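Local coordinates for protein DNA-entry nuclease (Competence-specific nuclease) (Streptococcus agalactiae ILRI112, PDB 4QGO) that probably cleaves DNA with little sequence preference, as a beta-beta-alpha (His-Me finger) nuclease and virulence factor of the bacterium, at residues 211-216 against 220-225; 95-100 against 106-111. The protein carries 1 engineered substitution. All coordinates share one frame; numbering follows the deposited sequence.

Contact 1. Residues 211-216 against 220-225; sequences ASYTMD and GEITLN
The 211-216 and 220-225 segments form a beta hairpin closed by a G1 beta bulge, in which Gly220 and Glu221 both face Asp216. At the bulge, Gly220 N gives its hydrogen to Asp216 O at 2.7 Å, and Asp216 N donates to Glu221 O. Further along, Thr214 and Thr223 make a hydrogen-bonded antiparallel pair: Thr214 N to Thr223 O is 3.0 Å and the return bond, Thr223 N to Thr214 O, is 2.9 Å. Beyond the Tyr213-Leu224 pair, Asn225 N still donates to Ser212 O, so a backbone bond also holds the C-terminal residue.

Tyr213, Met215, Ile222 and Leu224 share one face. There Ile222 CG2 sits over the Tyr213 ring, 3.9 Å from its centroid and 27° off the normal, displaced toward the CG-CD1 side. The ring is brought there by chi1 of 67°, which sets CG between the backbone N and the carbonyl carbon. The CG1 branch of Ile222 lies nearest the Met215 methyl, with Met215 CE 3.8 Å from Ile222 CG1, and also passes the rim of the Tyr213 ring.

On the face carrying Thr214 and Thr223, a water donates to Asn225 OD1 at 2.6 Å and to Thr223 O, and accepts a longer bond from Thr214 OG1. A second water donates to Asp216 OD2 and to Glu221 OE2, whose oxygens stand 4.9 Å apart; Asp216 OD1 is bound by Ala218 N. With water hydrogens turned to both carboxylates, like charges at the turn are probably screened, while the face of Tyr213, Met215, Ile222 and Leu224 is held by apolar packing.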
loop_
_atom_site.group_PDB
_atom_site.type_symbol
_atom_site.label_atom_id
_atom_site.label_comp_id
_atom_site.label_asym_id
_atom_site.label_seq_id
_atom_site.Cartn_x
_atom_site.Cartn_y
_atom_site.Cartn_z
ATOM N N ALA A 211 11.040 9.091 -8.391
ATOM C CA ALA A 211 11.331 9.983 -9.519
ATOM C C ALA A 211 12.722 9.771 -10.118
ATOM O O ALA A 211 12.934 9.991 -11.309
ATOM C CB ALA A 211 11.150 11.432 -9.112
ATOM N N SER A 212 13.661 9.307 -9.302
ATOM C CA SER A 212 15.064 9.266 -9.710
ATOM C C SER A 212 15.495 7.950 -10.340
ATOM O O SER A 212 16.659 7.776 -10.660
ATOM C CB SER A 212 15.971 9.554 -8.509
ATOM O OG SER A 212 16.028 8.430 -7.646
ATOM N N TYR A 213 14.568 7.015 -10.515
ATOM C CA TYR A 213 14.935 5.748 -11.123
ATOM C C TYR A 213 13.759 5.045 -11.763
ATOM O O TYR A 213 12.611 5.434 -11.558
ATOM C CB TYR A 213 15.633 4.831 -10.106
ATOM C CG TYR A 213 14.806 4.304 -8.931
ATOM C CD1 TYR A 213 13.817 3.326 -9.108
ATOM C CD2 TYR A 213 15.089 4.713 -7.633
ATOM C CE1 TYR A 213 13.106 2.828 -8.029
ATOM C CE2 TYR A 213 14.384 4.208 -6.540
ATOM C CZ TYR A 213 13.402 3.257 -6.749
ATOM O OH TYR A 213 12.710 2.743 -5.679
ATOM N N THR A 214 14.050 3.998 -12.529
ATOM C CA THR A 214 13.006 3.111 -13.010
ATOM C C THR A 214 13.237 1.706 -12.476
ATOM O O THR A 214 14.354 1.323 -12.151
ATOM C CB THR A 214 12.909 3.102 -14.554
ATOM O OG1 THR A 214 14.179 2.750 -15.116
ATOM C CG2 THR A 214 12.481 4.468 -15.057
ATOM N N MET A 215 12.157 0.947 -12.367
ATOM C CA MET A 215 12.225 -0.426 -11.896
ATOM C C MET A 215 11.586 -1.384 -12.888
ATOM O O MET A 215 10.554 -1.076 -13.474
ATOM C CB MET A 215 11.516 -0.567 -10.549
ATOM C CG MET A 215 11.617 -1.981 -9.980
ATOM S SD MET A 215 10.661 -2.231 -8.475
ATOM C CE MET A 215 11.695 -1.444 -7.252
ATOM N N ASP A 216 12.209 -2.544 -13.073
ATOM C CA ASP A 216 11.599 -3.651 -13.802
ATOM C C ASP A 216 10.809 -4.445 -12.769
ATOM O O ASP A 216 11.398 -5.085 -11.894
ATOM C CB ASP A 216 12.697 -4.528 -14.414
ATOM C CG ASP A 216 12.143 -5.650 -15.279
ATOM O OD1 ASP A 216 10.933 -5.942 -15.193
ATOM O OD2 ASP A 216 12.926 -6.254 -16.048
ATOM N N GLY A 220 12.380 -6.685 -9.959
ATOM C CA GLY A 220 12.759 -5.712 -8.955
ATOM C C GLY A 220 14.072 -5.001 -9.256
ATOM O O GLY A 220 14.517 -4.199 -8.444
ATOM N N GLU A 221 14.673 -5.268 -10.417
ATOM C CA GLU A 221 15.937 -4.609 -10.789
ATOM C C GLU A 221 15.721 -3.125 -11.063
ATOM O O GLU A 221 14.836 -2.736 -11.828
ATOM C CB GLU A 221 16.568 -5.278 -12.014
ATOM C CG GLU A 221 17.899 -4.669 -12.451
ATOM C CD GLU A 221 18.412 -5.211 -13.775
ATOM O OE1 GLU A 221 19.650 -5.246 -13.936
ATOM O OE2 GLU A 221 17.588 -5.556 -14.665
ATOM N N ILE A 222 16.555 -2.303 -10.437
ATOM C CA ILE A 222 16.427 -0.862 -10.536
ATOM C C ILE A 222 17.522 -0.277 -11.415
ATOM O O ILE A 222 18.694 -0.653 -11.297
ATOM C CB ILE A 222 16.509 -0.247 -9.139
ATOM C CG1 ILE A 222 15.246 -0.614 -8.359
ATOM C CG2 ILE A 222 16.689 1.272 -9.218
ATOM C CD1 ILE A 222 15.419 -0.465 -6.885
ATOM N N THR A 223 17.128 0.644 -12.286
ATOM C CA THR A 223 18.074 1.400 -13.095
ATOM C C THR A 223 17.993 2.870 -12.691
ATOM O O THR A 223 16.969 3.511 -12.898
ATOM C CB THR A 223 17.746 1.232 -14.584
ATOM O OG1 THR A 223 17.829 -0.161 -14.926
ATOM C CG2 THR A 223 18.739 2.011 -15.439
ATOM N N LEU A 224 19.069 3.404 -12.111
ATOM C CA LEU A 224 19.085 4.803 -11.692
ATOM C C LEU A 224 19.074 5.720 -12.907
ATOM O O LEU A 224 19.663 5.388 -13.937
ATOM C CB LEU A 224 20.312 5.090 -10.834
ATOM C CG LEU A 224 20.433 4.246 -9.563
ATOM C CD1 LEU A 224 21.725 4.575 -8.821
ATOM C CD2 LEU A 224 19.224 4.446 -8.636
ATOM N N ASN A 225 18.404 6.865 -12.796
ATOM C CA ASN A 225 18.394 7.831 -13.894
ATOM C C ASN A 225 19.790 8.405 -14.079
ATOM O O ASN A 225 20.583 8.412 -13.133
ATOM C CB ASN A 225 17.408 8.976 -13.640
ATOM C CG ASN A 225 15.950 8.533 -13.696
ATOM O OD1 ASN A 225 15.623 7.461 -14.207
ATOM N ND2 ASN A 225 15.065 9.380 -13.185
ATOM O OXT ASN A 225 20.143 8.874 -15.168
HETATM O O HOH W 1 16.381 5.158 -15.228
HETATM O O HOH W 2 15.184 -6.853 -14.957
#

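Contact 2. Residues 95-100 against 106-111; sequences WHQVAT and HAVDKG
Gln97 OE1 is gripped by three backbone N-H groups, two from across the contact. Val108 N, 3.0 Å from Gln97 OE1, lies in the carbonyl plane on a lone pair, as does Val98 N of the amide's own segment. Ala107 N approaches the same oxygen from 35° above that plane and makes a second, weak bond to Val98 O. The other end of the amide is fixed too: Gln97 NE2 donates to Val108 O at 2.9 Å, nearly within the amide plane. A bend at chi2 (62°) curls the chain back so that both ends of the amide meet the backbone of residues 107-108, which should fix its flip.

Beside it, Val108 CG2 stands over the six-membered ring of Trp95, 3.6 Å from its centroid and 9° off the normal. The edge of that ring abuts the peptide joining Asp109 and Lys110, with Trp95 CZ3 3.4 Å from Asp109 C. His106 NE2 donates to the syn lone pair of Asp109 OD1 at 2.6 Å, and Asp109 OD2 accepts from Gln144.

Strands 108-112 and 135-139 pair antiparallel and helix 140-144 packs on His106 and Asp109, consistent with a His-Me finger beta-beta-alpha fold whose first strand secures the 95-100 loop.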
loop_
_atom_site.group_PDB
_atom_site.type_symbol
_atom_site.label_atom_id
_atom_site.label_comp_id
_atom_site.label_asym_id
_atom_site.label_seq_id
_atom_site.Cartn_x
_atom_site.Cartn_y
_atom_site.Cartn_z
ATOM N N TRP A 95 13.415 -8.066 -4.098
ATOM C CA TRP A 95 14.264 -7.127 -3.359
ATOM C C TRP A 95 15.655 -7.010 -3.954
ATOM O O TRP A 95 16.415 -7.990 -3.999
ATOM C CB TRP A 95 14.389 -7.552 -1.905
ATOM C CG TRP A 95 15.154 -6.580 -1.033
ATOM C CD1 TRP A 95 16.500 -6.585 -0.768
ATOM C CD2 TRP A 95 14.603 -5.482 -0.294
ATOM N NE1 TRP A 95 16.815 -5.544 0.082
ATOM C CE2 TRP A 95 15.666 -4.859 0.393
ATOM C CE3 TRP A 95 13.307 -4.965 -0.146
ATOM C CZ2 TRP A 95 15.474 -3.748 1.217
ATOM C CZ3 TRP A 95 13.116 -3.859 0.675
ATOM C CH2 TRP A 95 14.192 -3.262 1.343
ATOM N N HIS A 96 15.986 -5.804 -4.397
ATOM C CA HIS A 96 17.326 -5.509 -4.901
ATOM C C HIS A 96 17.668 -4.077 -4.560
ATOM O O HIS A 96 17.383 -3.154 -5.317
ATOM C CB HIS A 96 17.395 -5.739 -6.411
ATOM C CG HIS A 96 17.213 -7.173 -6.795
ATOM N ND1 HIS A 96 18.184 -8.126 -6.571
ATOM C CD2 HIS A 96 16.164 -7.825 -7.346
ATOM C CE1 HIS A 96 17.747 -9.301 -6.989
ATOM N NE2 HIS A 96 16.523 -9.147 -7.459
ATOM N N GLN A 97 18.263 -3.898 -3.392
ATOM C CA GLN A 97 18.565 -2.566 -2.904
ATOM C C GLN A 97 19.624 -1.864 -3.754
ATOM O O GLN A 97 20.556 -2.496 -4.263
ATOM C CB GLN A 97 19.037 -2.651 -1.456
ATOM C CG GLN A 97 19.192 -1.306 -0.754
ATOM C CD GLN A 97 17.879 -0.546 -0.656
ATOM O OE1 GLN A 97 17.463 0.114 -1.606
ATOM N NE2 GLN A 97 17.221 -0.648 0.496
ATOM N N VAL A 98 19.467 -0.547 -3.881
ATOM C CA VAL A 98 20.382 0.319 -4.633
ATOM C C VAL A 98 20.535 1.626 -3.850
ATOM O O VAL A 98 19.547 2.139 -3.326
ATOM C CB VAL A 98 19.801 0.653 -6.043
ATOM C CG1 VAL A 98 20.680 1.664 -6.771
ATOM C CG2 VAL A 98 19.618 -0.608 -6.884
ATOM N N ALA A 99 21.755 2.163 -3.757
ATOM C CA ALA A 99 21.947 3.501 -3.217
ATOM C C ALA A 99 21.566 4.482 -4.322
ATOM O O ALA A 99 22.091 4.400 -5.425
ATOM C CB ALA A 99 23.412 3.683 -2.818
ATOM N N THR A 100 20.641 5.395 -4.036
ATOM C CA THR A 100 20.117 6.304 -5.056
ATOM C C THR A 100 20.884 7.625 -5.094
ATOM O O THR A 100 21.755 7.878 -4.256
ATOM C CB THR A 100 18.656 6.651 -4.766
ATOM O OG1 THR A 100 18.581 7.241 -3.466
ATOM C CG2 THR A 100 17.787 5.398 -4.796
ATOM N N HIS A 106 18.430 5.531 -0.351
ATOM C CA HIS A 106 18.279 4.142 -0.777
ATOM C C HIS A 106 16.997 4.028 -1.588
ATOM O O HIS A 106 16.130 4.897 -1.511
ATOM C CB HIS A 106 18.229 3.202 0.417
ATOM C CG HIS A 106 17.088 3.474 1.340
ATOM N ND1 HIS A 106 17.161 4.393 2.364
ATOM C CD2 HIS A 106 15.835 2.960 1.384
ATOM C CE1 HIS A 106 16.004 4.429 3.001
ATOM N NE2 HIS A 106 15.183 3.570 2.425
ATOM N N ALA A 107 16.875 2.952 -2.356
ATOM C CA ALA A 107 15.789 2.834 -3.330
ATOM C C ALA A 107 14.509 2.233 -2.759
ATOM O O ALA A 107 13.418 2.718 -3.068
ATOM C CB ALA A 107 16.237 2.025 -4.523
ATOM N N VAL A 108 14.638 1.197 -1.935
ATOM C CA VAL A 108 13.465 0.428 -1.499
ATOM C C VAL A 108 13.398 0.189 0.005
ATOM O O VAL A 108 14.423 0.176 0.688
ATOM C CB VAL A 108 13.351 -0.926 -2.230
ATOM C CG1 VAL A 108 13.079 -0.711 -3.715
ATOM C CG2 VAL A 108 14.604 -1.785 -2.015
ATOM N N ASP A 109 12.164 0.016 0.485
ATOM C CA ASP A 109 11.856 -0.274 1.881
ATOM C C ASP A 109 11.010 -1.536 1.922
ATOM O O ASP A 109 10.320 -1.867 0.959
ATOM C CB ASP A 109 10.995 0.838 2.497
ATOM C CG ASP A 109 11.734 2.145 2.674
ATOM O OD1 ASP A 109 12.978 2.143 2.717
ATOM O OD2 ASP A 109 11.051 3.182 2.814
ATOM N N LYS A 110 11.080 -2.245 3.040
ATOM C CA LYS A 110 10.122 -3.296 3.314
ATOM C C LYS A 110 8.793 -2.591 3.484
ATOM O O LYS A 110 8.586 -1.846 4.443
ATOM C CB LYS A 110 10.510 -4.057 4.578
ATOM C CG LYS A 110 11.753 -4.918 4.395
ATOM C CD LYS A 110 12.267 -5.463 5.725
ATOM C CE LYS A 110 13.628 -6.123 5.554
ATOM N NZ LYS A 110 14.358 -6.261 6.849
ATOM N N GLY A 111 7.903 -2.792 2.523
ATOM C CA GLY A 111 6.605 -2.133 2.584
ATOM C C GLY A 111 5.483 -3.003 3.127
ATOM O O GLY A 111 5.070 -3.960 2.477
#

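Overall arrangement
Contact 2 is complete before contact 1 begins along the chain, yet their centres lie 10 Å apart and the two touch directly. The apolar face of the 213-215/222-224 hairpin rests on the loop and strand of contact 2: Ile222 CD1 is 3.5 Å from Ala107 CB, and Leu224 CD2 is 3.7 Å from Val98 CG1. Tyr213 OH adds a probable hydrogen bond to Ala107 O, 2.7 Å away. Both contacts lie on the same side of the chain's centre, their strands in two-stranded sheets separate from the seven-stranded one. The C-terminal hairpin therefore packs against the first strand of the probable beta-beta-alpha unit formed by strands 108-112 and 135-139 and helix 140-144.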